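Protein toll (Drosophila melanogaster, PDB 4LXR) binds the cleaved, active form of the cytokine Spätzle through its leucine-rich repeat ectodomain and signals in dorsal-ventral patterning and antifungal immunity. Local coordinates at residues 504-516 with 544-557. Sequence-based numbering, arbitrary orientation. Where two conformers were deposited one is given.
With NAG (2-acetamido-2-deoxy-beta-D-glucopyranose), chain F; NAG (2-acetamido-2-deoxy-beta-D-glucopyranose), chain M.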
ATOM      1  N   HIS A 504      10.525 -14.142   0.230  1.00 43.89           N
ATOM      2  CA  HIS A 504      11.782 -13.650  -0.324  1.00 48.10           C
ATOM      3  C   HIS A 504      12.950 -13.736   0.645  1.00 45.12           C
ATOM      4  O   HIS A 504      13.837 -12.887   0.634  1.00 46.22           O
ATOM      5  CB  HIS A 504      11.624 -12.223  -0.857  1.00 49.42           C
ATOM      6  CG  HIS A 504      10.718 -12.126  -2.043  1.00 50.86           C
ATOM      7  ND1 HIS A 504      11.185 -12.158  -3.339  1.00 51.02           N
ATOM      8  CD2 HIS A 504       9.371 -12.020  -2.130  1.00 51.25           C
ATOM      9  CE1 HIS A 504      10.166 -12.066  -4.174  1.00 52.41           C
ATOM     10  NE2 HIS A 504       9.053 -11.986  -3.466  1.00 51.89           N
ATOM     11  N   ASN A 505      12.943 -14.764   1.483  1.00 41.18           N
ATOM     12  CA  ASN A 505      14.109 -15.078   2.285  1.00 41.22           C
ATOM     13  C   ASN A 505      15.011 -16.074   1.549  1.00 40.90           C
ATOM     14  O   ASN A 505      14.973 -16.148   0.316  1.00 41.05           O
ATOM     15  CB  ASN A 505      13.694 -15.565   3.679  1.00 35.52           C
ATOM     16  CG  ASN A 505      13.471 -14.405   4.650  1.00 40.59           C
ATOM     17  OD1 ASN A 505      14.295 -14.150   5.529  1.00 38.98           O
ATOM     18  ND2 ASN A 505      12.374 -13.679   4.466  1.00 33.13           N
ATOM     19  N   LYS A 506      15.817 -16.824   2.293  1.00 37.20           N
ATOM     20  CA  LYS A 506      16.731 -17.794   1.696  1.00 41.85           C
ATOM     21  C   LYS A 506      16.358 -19.211   2.140  1.00 41.98           C
ATOM     22  O   LYS A 506      17.219 -20.080   2.270  1.00 42.06           O
ATOM     23  CB  LYS A 506      18.173 -17.482   2.100  1.00 38.91           C
ATOM     24  CG  LYS A 506      18.664 -16.077   1.691  1.00 49.07           C
ATOM     25  CD  LYS A 506      18.860 -15.978   0.183  1.00 55.81           C
ATOM     26  CE  LYS A 506      19.698 -14.765  -0.212  1.00 60.95           C
ATOM     27  NZ  LYS A 506      18.864 -13.588  -0.624  1.00 66.41           N
ATOM     28  N   ILE A 507      15.064 -19.420   2.373  1.00 43.27           N
ATOM     29  CA  ILE A 507      14.547 -20.656   2.961  1.00 46.45           C
ATOM     30  C   ILE A 507      14.662 -21.829   1.994  1.00 40.70           C
ATOM     31  O   ILE A 507      13.855 -21.967   1.085  1.00 38.60           O
ATOM     32  CB  ILE A 507      13.078 -20.466   3.418  1.00 37.86           C
ATOM     33  CG1 ILE A 507      13.012 -19.393   4.520  1.00 36.05           C
ATOM     34  CG2 ILE A 507      12.478 -21.781   3.905  1.00 35.66           C
ATOM     35  CD1 ILE A 507      11.603 -18.902   4.846  1.00 34.55           C
ATOM     36  N   ARG A 508      15.671 -22.667   2.200  0.56 45.12           N
ATOM     37  CA  ARG A 508      15.911 -23.809   1.318  0.56 47.67           C
ATOM     38  C   ARG A 508      15.332 -25.110   1.870  0.56 49.85           C
ATOM     39  O   ARG A 508      14.836 -25.944   1.114  0.56 54.94           O
ATOM     40  CB  ARG A 508      17.402 -23.935   0.988  0.56 44.53           C
ATOM     41  CG  ARG A 508      17.859 -22.814   0.068  0.56 48.70           C
ATOM     42  CD  ARG A 508      19.305 -22.928  -0.376  0.56 50.68           C
ATOM     43  NE  ARG A 508      19.614 -21.890  -1.356  0.56 48.21           N
ATOM     44  CZ  ARG A 508      19.936 -20.639  -1.046  0.56 42.64           C
ATOM     45  NH1 ARG A 508      20.001 -20.259   0.225  0.56 39.91           N
ATOM     46  NH2 ARG A 508      20.196 -19.766  -2.008  0.56 45.61           N
ATOM     47  N   ARG A 509      15.378 -25.272   3.188  0.56 47.66           N
ATOM     48  CA  ARG A 509      14.704 -26.396   3.824  0.56 49.42           C
ATOM     49  C   ARG A 509      13.649 -25.935   4.821  0.56 50.01           C
ATOM     50  O   ARG A 509      13.797 -24.906   5.485  0.56 48.84           O
ATOM     51  CB  ARG A 509      15.698 -27.335   4.514  0.56 46.82           C
ATOM     52  CG  ARG A 509      15.058 -28.595   5.114  0.56 45.36           C
ATOM     53  CD  ARG A 509      16.121 -29.520   5.649  0.56 35.84           C
ATOM     54  NE  ARG A 509      17.057 -29.866   4.583  0.56 38.83           N
ATOM     55  CZ  ARG A 509      18.260 -30.381   4.785  0.56 36.55           C
ATOM     56  NH1 ARG A 509      18.682 -30.604   6.020  0.56 39.72           N
ATOM     57  NH2 ARG A 509      19.040 -30.664   3.755  0.56 35.46           N
ATOM     58  N   ILE A 510      12.574 -26.710   4.883  1.00 44.79           N
ATOM     59  CA  ILE A 510      11.550 -26.614   5.914  1.00 43.39           C
ATOM     60  C   ILE A 510      11.348 -28.021   6.478  1.00 48.08           C
ATOM     61  O   ILE A 510      10.749 -28.876   5.830  1.00 48.30           O
ATOM     62  CB  ILE A 510      10.210 -26.135   5.353  1.00 47.90           C
ATOM     63  CG1 ILE A 510      10.343 -24.721   4.782  1.00 45.93           C
ATOM     64  CG2 ILE A 510       9.140 -26.207   6.432  1.00 40.33           C
ATOM     65  CD1 ILE A 510       9.050 -24.158   4.259  1.00 49.52           C
ATOM     66  N   ALA A 511      11.856 -28.260   7.681  1.00 47.38           N
ATOM     67  CA  ALA A 511      11.912 -29.602   8.229  1.00 55.30           C
ATOM     68  C   ALA A 511      10.950 -29.780   9.397  1.00 64.73           C
ATOM     69  O   ALA A 511      11.261 -29.417  10.532  1.00 68.81           O
ATOM     70  CB  ALA A 511      13.337 -29.934   8.646  1.00 44.12           C
ATOM     71  N   LEU A 512       9.778 -30.332   9.102  1.00 67.81           N
ATOM     72  CA  LEU A 512       8.779 -30.638  10.119  1.00 65.83           C
ATOM     73  C   LEU A 512       8.828 -32.123  10.443  1.00 69.06           C
ATOM     74  O   LEU A 512       8.988 -32.952   9.548  1.00 70.69           O
ATOM     75  CB  LEU A 512       7.383 -30.243   9.632  1.00 62.22           C
ATOM     76  CG  LEU A 512       7.258 -28.780   9.213  1.00 57.06           C
ATOM     77  CD1 LEU A 512       5.841 -28.454   8.796  1.00 57.59           C
ATOM     78  CD2 LEU A 512       7.709 -27.884  10.344  1.00 57.00           C
ATOM     79  N   PRO A 513       8.689 -32.470  11.729  1.00 74.40           N
ATOM     80  CA  PRO A 513       8.873 -33.864  12.132  1.00 75.35           C
ATOM     81  C   PRO A 513       7.618 -34.712  11.937  1.00 77.73           C
ATOM     82  O   PRO A 513       6.526 -34.197  11.676  1.00 72.21           O
ATOM     83  CB  PRO A 513       9.221 -33.750  13.618  1.00 74.38           C
ATOM     84  CG  PRO A 513       8.653 -32.413  14.063  1.00 76.61           C
ATOM     85  CD  PRO A 513       8.205 -31.640  12.844  1.00 76.86           C
ATOM     86  N   GLU A 514       7.793 -36.021  12.061  1.00 84.69           N
ATOM     87  CA  GLU A 514       6.693 -36.956  11.901  1.00 96.94           C
ATOM     88  C   GLU A 514       5.653 -36.723  12.992  1.00107.87           C
ATOM     89  O   GLU A 514       4.488 -36.457  12.697  1.00112.42           O
ATOM     90  CB  GLU A 514       7.213 -38.396  11.956  1.00 95.72           C
ATOM     91  CG  GLU A 514       6.332 -39.418  11.245  1.00 98.59           C
ATOM     92  CD  GLU A 514       6.930 -40.821  11.263  1.00 94.86           C
ATOM     93  OE1 GLU A 514       6.157 -41.791  11.411  1.00 99.52           O
ATOM     94  OE2 GLU A 514       8.168 -40.952  11.127  1.00 86.14           O
ATOM     95  N   ASP A 515       6.107 -36.790  14.244  1.00111.12           N
ATOM     96  CA  ASP A 515       5.254 -36.743  15.437  1.00116.20           C
ATOM     97  C   ASP A 515       4.061 -35.790  15.352  1.00109.80           C
ATOM     98  O   ASP A 515       4.222 -34.598  15.087  1.00103.69           O
ATOM     99  CB  ASP A 515       6.099 -36.406  16.672  1.00123.84           C
ATOM    100  CG  ASP A 515       5.860 -37.367  17.826  1.00131.69           C
ATOM    101  OD1 ASP A 515       4.740 -37.913  17.928  1.00134.94           O
ATOM    102  OD2 ASP A 515       6.794 -37.576  18.631  1.00132.32           O
ATOM    103  N   VAL A 516       2.867 -36.337  15.577  1.00110.40           N
ATOM    104  CA  VAL A 516       1.635 -35.553  15.542  1.00111.79           C
ATOM    105  C   VAL A 516       1.372 -34.837  16.869  1.00110.60           C
ATOM    106  O   VAL A 516       2.135 -34.975  17.826  1.00108.84           O
ATOM    107  CB  VAL A 516       0.397 -36.418  15.158  1.00 91.03           C
ATOM    108  CG1 VAL A 516       0.465 -36.853  13.697  1.00 87.37           C
ATOM    109  CG2 VAL A 516       0.266 -37.625  16.080  1.00 95.25           C
ATOM    110  N   TRP A 544       7.335 -34.075   5.360  1.00 48.17           N
ATOM    111  CA  TRP A 544       6.196 -33.846   6.242  1.00 53.66           C
ATOM    112  C   TRP A 544       5.599 -32.463   6.075  1.00 50.64           C
ATOM    113  O   TRP A 544       4.397 -32.287   6.254  1.00 54.51           O
ATOM    114  CB  TRP A 544       6.541 -34.185   7.695  1.00 58.77           C
ATOM    115  CG  TRP A 544       6.756 -35.661   7.840  1.00 58.86           C
ATOM    116  CD1 TRP A 544       7.938 -36.307   8.073  1.00 54.46           C
ATOM    117  CD2 TRP A 544       5.760 -36.686   7.690  1.00 58.88           C
ATOM    118  NE1 TRP A 544       7.732 -37.672   8.101  1.00 57.42           N
ATOM    119  CE2 TRP A 544       6.406 -37.929   7.870  1.00 57.35           C
ATOM    120  CE3 TRP A 544       4.383 -36.670   7.439  1.00 62.16           C
ATOM    121  CZ2 TRP A 544       5.718 -39.152   7.804  1.00 57.12           C
ATOM    122  CZ3 TRP A 544       3.698 -37.887   7.376  1.00 61.37           C
ATOM    123  CH2 TRP A 544       4.371 -39.108   7.557  1.00 57.92           C
ATOM    124  N   PHE A 545       6.436 -31.495   5.705  1.00 47.09           N
ATOM    125  CA  PHE A 545       5.954 -30.188   5.289  1.00 47.14           C
ATOM    126  C   PHE A 545       5.023 -30.315   4.088  1.00 53.06           C
ATOM    127  O   PHE A 545       3.927 -29.755   4.079  1.00 57.82           O
ATOM    128  CB  PHE A 545       7.114 -29.251   4.930  1.00 45.25           C
ATOM    129  CG  PHE A 545       6.672 -27.983   4.255  1.00 50.10           C
ATOM    130  CD1 PHE A 545       6.004 -26.992   4.975  1.00 55.44           C
ATOM    131  CD2 PHE A 545       6.911 -27.773   2.901  1.00 49.61           C
ATOM    132  CE1 PHE A 545       5.593 -25.809   4.357  1.00 48.12           C
ATOM    133  CE2 PHE A 545       6.503 -26.589   2.277  1.00 51.12           C
ATOM    134  CZ  PHE A 545       5.841 -25.609   3.011  1.00 48.23           C
ATOM    135  N   ILE A 546       5.466 -31.038   3.068  1.00 54.19           N
ATOM    136  CA  ILE A 546       4.622 -31.278   1.904  1.00 58.61           C
ATOM    137  C   ILE A 546       3.309 -31.969   2.292  1.00 61.75           C
ATOM    138  O   ILE A 546       2.237 -31.582   1.823  1.00 59.10           O
ATOM    139  CB  ILE A 546       5.356 -32.094   0.825  1.00 57.94           C
ATOM    140  CG1 ILE A 546       6.518 -31.277   0.267  1.00 52.95           C
ATOM    141  CG2 ILE A 546       4.406 -32.470  -0.297  1.00 54.67           C
ATOM    142  CD1 ILE A 546       6.091 -29.947  -0.276  1.00 50.14           C
ATOM    143  N   GLN A 547       3.386 -32.971   3.165  1.00 63.03           N
ATOM    144  CA  GLN A 547       2.170 -33.642   3.631  1.00 71.56           C
ATOM    145  C   GLN A 547       1.284 -32.669   4.421  1.00 75.33           C
ATOM    146  O   GLN A 547       0.060 -32.725   4.326  1.00 82.31           O
ATOM    147  CB  GLN A 547       2.493 -34.885   4.477  1.00 70.28           C
ATOM    148  CG  GLN A 547       3.345 -35.960   3.795  1.00 66.76           C
ATOM    149  CD  GLN A 547       2.600 -36.736   2.723  1.00 74.57           C
ATOM    150  OE1 GLN A 547       2.046 -36.153   1.790  1.00 79.18           O
ATOM    151  NE2 GLN A 547       2.592 -38.066   2.847  1.00 75.70           N
ATOM    152  N   LEU A 548       1.912 -31.781   5.192  1.00 69.88           N
ATOM    153  CA  LEU A 548       1.199 -30.744   5.941  1.00 70.57           C
ATOM    154  C   LEU A 548       0.462 -29.819   4.985  1.00 72.41           C
ATOM    155  O   LEU A 548      -0.716 -29.518   5.178  1.00 79.56           O
ATOM    156  CB  LEU A 548       2.172 -29.936   6.814  1.00 66.70           C
ATOM    157  CG  LEU A 548       1.687 -28.845   7.782  1.00 65.70           C
ATOM    158  CD1 LEU A 548       1.481 -27.493   7.107  1.00 60.98           C
ATOM    159  CD2 LEU A 548       0.410 -29.280   8.467  1.00 70.92           C
ATOM    160  N   VAL A 549       1.172 -29.374   3.954  1.00 68.37           N
ATOM    161  CA  VAL A 549       0.617 -28.459   2.964  1.00 71.12           C
ATOM    162  C   VAL A 549      -0.614 -29.045   2.272  1.00 77.96           C
ATOM    163  O   VAL A 549      -1.559 -28.324   1.950  1.00 83.16           O
ATOM    164  CB  VAL A 549       1.697 -28.027   1.936  1.00 67.21           C
ATOM    165  CG1 VAL A 549       1.073 -27.650   0.602  1.00 68.33           C
ATOM    166  CG2 VAL A 549       2.532 -26.873   2.501  1.00 61.29           C
ATOM    167  N   ARG A 550      -0.618 -30.356   2.065  1.00 79.94           N
ATOM    168  CA  ARG A 550      -1.787 -31.002   1.480  1.00 88.56           C
ATOM    169  C   ARG A 550      -2.716 -31.580   2.560  1.00 89.43           C
ATOM    170  O   ARG A 550      -2.901 -30.976   3.616  1.00 92.76           O
ATOM    171  CB  ARG A 550      -1.376 -32.046   0.431  1.00 86.54           C
ATOM    172  CG  ARG A 550      -0.284 -33.002   0.867  1.00 78.37           C
ATOM    173  CD  ARG A 550       0.694 -33.307  -0.274  1.00 78.61           C
ATOM    174  NE  ARG A 550       0.081 -34.007  -1.406  1.00 82.36           N
ATOM    175  CZ  ARG A 550      -0.159 -35.317  -1.442  1.00 79.43           C
ATOM    176  NH1 ARG A 550      -0.713 -35.862  -2.516  1.00 81.72           N
ATOM    177  NH2 ARG A 550       0.146 -36.085  -0.403  1.00 73.10           N
ATOM    178  N   GLY A 551      -3.300 -32.740   2.306  1.00 86.89           N
ATOM    179  CA  GLY A 551      -4.218 -33.316   3.270  1.00 99.03           C
ATOM    180  C   GLY A 551      -3.551 -34.052   4.419  1.00101.25           C
ATOM    181  O   GLY A 551      -3.660 -33.653   5.579  1.00105.41           O
ATOM    182  N   VAL A 552      -2.834 -35.115   4.068  1.00 96.57           N
ATOM    183  CA  VAL A 552      -2.352 -36.145   4.996  1.00 96.47           C
ATOM    184  C   VAL A 552      -1.956 -35.765   6.435  1.00 93.49           C
ATOM    185  O   VAL A 552      -2.538 -36.277   7.392  1.00 94.85           O
ATOM    186  CB  VAL A 552      -1.190 -36.934   4.366  1.00 97.43           C
ATOM    187  CG1 VAL A 552      -0.942 -38.214   5.147  1.00100.19           C
ATOM    188  CG2 VAL A 552      -1.501 -37.240   2.910  1.00 98.93           C
ATOM    189  N   HIS A 553      -0.967 -34.894   6.598  1.00 85.19           N
ATOM    190  CA  HIS A 553      -0.357 -34.714   7.914  1.00 83.30           C
ATOM    191  C   HIS A 553      -0.858 -33.472   8.654  1.00 89.97           C
ATOM    192  O   HIS A 553      -0.676 -32.343   8.196  1.00 94.15           O
ATOM    193  CB  HIS A 553       1.167 -34.691   7.782  1.00 81.99           C
ATOM    194  CG  HIS A 553       1.900 -34.824   9.082  1.00 82.78           C
ATOM    195  ND1 HIS A 553       2.882 -33.939   9.476  1.00 81.27           N
ATOM    196  CD2 HIS A 553       1.806 -35.745  10.071  1.00 82.18           C
ATOM    197  CE1 HIS A 553       3.361 -34.307  10.651  1.00 79.30           C
ATOM    198  NE2 HIS A 553       2.723 -35.398  11.036  1.00 79.21           N
ATOM    199  N   LYS A 554      -1.497 -33.686   9.802  1.00 87.22           N
ATOM    200  CA  LYS A 554      -2.014 -32.583  10.611  1.00 81.44           C
ATOM    201  C   LYS A 554      -1.735 -32.757  12.108  1.00 72.44           C
ATOM    202  O   LYS A 554      -2.653 -32.975  12.884  1.00 68.82           O
ATOM    203  CB  LYS A 554      -3.522 -32.422  10.385  1.00 81.78           C
ATOM    204  CG  LYS A 554      -3.927 -32.376   8.919  1.00 85.10           C
ATOM    205  CD  LYS A 554      -5.416 -32.153   8.753  1.00 90.99           C
ATOM    206  CE  LYS A 554      -6.040 -33.181   7.821  1.00 93.34           C
ATOM    207  NZ  LYS A 554      -6.184 -34.516   8.469  1.00 96.53           N
ATOM    208  N   PRO A 555      -0.463 -32.651  12.515  1.00 73.22           N
ATOM    209  CA  PRO A 555      -0.044 -32.735  13.923  1.00 80.02           C
ATOM    210  C   PRO A 555      -0.693 -31.700  14.852  1.00 87.71           C
ATOM    211  O   PRO A 555      -1.535 -30.901  14.429  1.00 90.92           O
ATOM    212  CB  PRO A 555       1.464 -32.471  13.850  1.00 85.27           C
ATOM    213  CG  PRO A 555       1.683 -31.821  12.520  1.00 83.56           C
ATOM    214  CD  PRO A 555       0.685 -32.452  11.621  1.00 77.76           C
ATOM    215  N   GLN A 556      -0.286 -31.719  16.119  1.00 88.02           N
ATOM    216  CA  GLN A 556      -0.839 -30.806  17.121  1.00 90.95           C
ATOM    217  C   GLN A 556      -0.505 -29.349  16.811  1.00 84.93           C
ATOM    218  O   GLN A 556      -1.365 -28.477  16.908  1.00 81.36           O
ATOM    219  CB  GLN A 556      -0.359 -31.177  18.534  1.00 90.96           C
ATOM    220  CG  GLN A 556      -0.982 -32.453  19.113  1.00 91.78           C
ATOM    221  CD  GLN A 556      -2.285 -32.200  19.865  1.00 92.42           C
ATOM    222  OE1 GLN A 556      -3.204 -33.022  19.840  1.00 89.24           O
ATOM    223  NE2 GLN A 556      -2.361 -31.066  20.548  1.00 93.77           N
ATOM    224  N   TYR A 557       0.744 -29.090  16.435  1.00 86.16           N
ATOM    225  CA  TYR A 557       1.170 -27.729  16.129  1.00 85.44           C
ATOM    226  C   TYR A 557       0.516 -27.195  14.856  1.00 79.98           C
ATOM    227  O   TYR A 557       0.245 -26.003  14.749  1.00 80.53           O
ATOM    228  CB  TYR A 557       2.699 -27.645  16.015  1.00 89.37           C
ATOM    229  CG  TYR A 557       3.308 -28.553  14.961  1.00 91.21           C
ATOM    230  CD1 TYR A 557       3.367 -28.166  13.628  1.00 87.79           C
ATOM    231  CD2 TYR A 557       3.839 -29.790  15.307  1.00 93.17           C
ATOM    232  CE1 TYR A 557       3.921 -28.988  12.668  1.00 86.13           C
ATOM    233  CE2 TYR A 557       4.402 -30.616  14.352  1.00 92.31           C
ATOM    234  CZ  TYR A 557       4.443 -30.206  13.037  1.00 87.63           C
ATOM    235  OH  TYR A 557       4.995 -31.027  12.083  1.00 83.60           O
TER
HETATM  236  C1  NAG F   2       2.932  -9.768  -2.873  1.00 62.91           C
HETATM  237  C2  NAG F   2       3.491 -10.020  -4.268  1.00 57.85           C
HETATM  238  C3  NAG F   2       2.505  -9.546  -5.331  1.00 65.72           C
HETATM  239  C4  NAG F   2       1.119 -10.142  -5.103  1.00 76.63           C
HETATM  240  C5  NAG F   2       0.669  -9.940  -3.657  1.00 74.47           C
HETATM  241  C6  NAG F   2      -0.605 -10.684  -3.327  1.00 68.92           C
HETATM  242  C7  NAG F   2       5.956  -9.985  -4.329  1.00 57.23           C
HETATM  243  C8  NAG F   2       7.169  -9.142  -4.585  1.00 55.07           C
HETATM  244  N2  NAG F   2       4.779  -9.361  -4.450  1.00 55.79           N
HETATM  245  O3  NAG F   2       2.998  -9.900  -6.619  1.00 64.94           O
HETATM  246  O4  NAG F   2       0.190  -9.473  -5.949  1.00 91.41           O
HETATM  247  O5  NAG F   2       1.671 -10.419  -2.748  1.00 74.26           O
HETATM  248  O6  NAG F   2      -0.732 -10.917  -1.931  1.00 69.76           O
HETATM  249  O7  NAG F   2       6.042 -11.170  -4.012  1.00 57.07           O
HETATM  250  C1  NAG M2018      22.050 -12.074   3.227  1.00 75.00           C
HETATM  251  C2  NAG M2018      22.660 -11.319   2.024  1.00 84.85           C
HETATM  252  C3  NAG M2018      23.798 -10.379   2.456  1.00 88.36           C
HETATM  253  C4  NAG M2018      24.778 -11.050   3.419  1.00 82.60           C
HETATM  254  C5  NAG M2018      24.052 -11.911   4.451  1.00 73.32           C
HETATM  255  C6  NAG M2018      24.501 -11.651   5.869  1.00 64.52           C
HETATM  256  C7  NAG M2018      22.682 -12.175  -0.278  1.00 95.87           C
HETATM  257  C8  NAG M2018      23.239 -13.205  -1.217  1.00 96.26           C
HETATM  258  N2  NAG M2018      23.110 -12.241   0.986  1.00 91.16           N
HETATM  259  O3  NAG M2018      23.276  -9.178   3.017  1.00 92.54           O
HETATM  260  O4  NAG M2018      25.723 -11.839   2.704  1.00 85.71           O
HETATM  261  O5  NAG M2018      22.653 -11.625   4.408  1.00 78.30           O
HETATM  262  O6  NAG M2018      24.060 -12.680   6.743  1.00 62.73           O
HETATM  263  O7  NAG M2018      21.880 -11.322  -0.650  1.00 96.62           O
HETATM  264  O   HOH W   1       9.495 -31.444   6.732  1.00 56.22           O
HETATM  265  O   HOH W   2      10.235 -34.016   6.608  1.00 46.70           O
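Leu512 and Ile510 pack against Phe545 where LRR 15 of the leucine-rich repeat solenoid meets the helix of a C-terminal capping domain. Ile510 CD1 sits over one face of the Phe545 ring, 3.9 Å from its centroid; Val549 CG2 lies on the opposite face. Phe545 CG is anti to the backbone N (chi1 169°), which turns one ring face to Ile510. Leu512 CD1 meets this ring at its edge, near Phe545 CD1 (4.1 Å), and reaches the edge of the Tyr557 ring too. Tyr557 OH touches Pro513 CD at 3.4 Å.

Farther along, Glu514 crosses Trp544. Glu514 CA stands almost straight above the five-membered ring of Trp544, a CH-pi contact 8° off the normal. Glu514 CG lies 3.5 Å from Trp544 CZ2. His553 NE2 donates to Glu514 O at 2.6 Å, a bent bond (130° at the hydrogen). The oxygen is tilted out of the imidazole plane. Trp544 CE3 lies over one face of that imidazole. Replacing Trp544 with an alanine would probably leave the Glu514 methylenes without their aromatic platform and take the cover of the indole from this His553 face.

A water accepts from Leu512 N and Phe545 N and also lies 3.0 Å from Ile510 O. Behind the contact, Leu536 touches Ile510 and Phe545, and Leu563 touches Phe545 and Leu548. On the other face of the His553 ring, Pro555 CD sits over the centre, 3.3 Å above the plane.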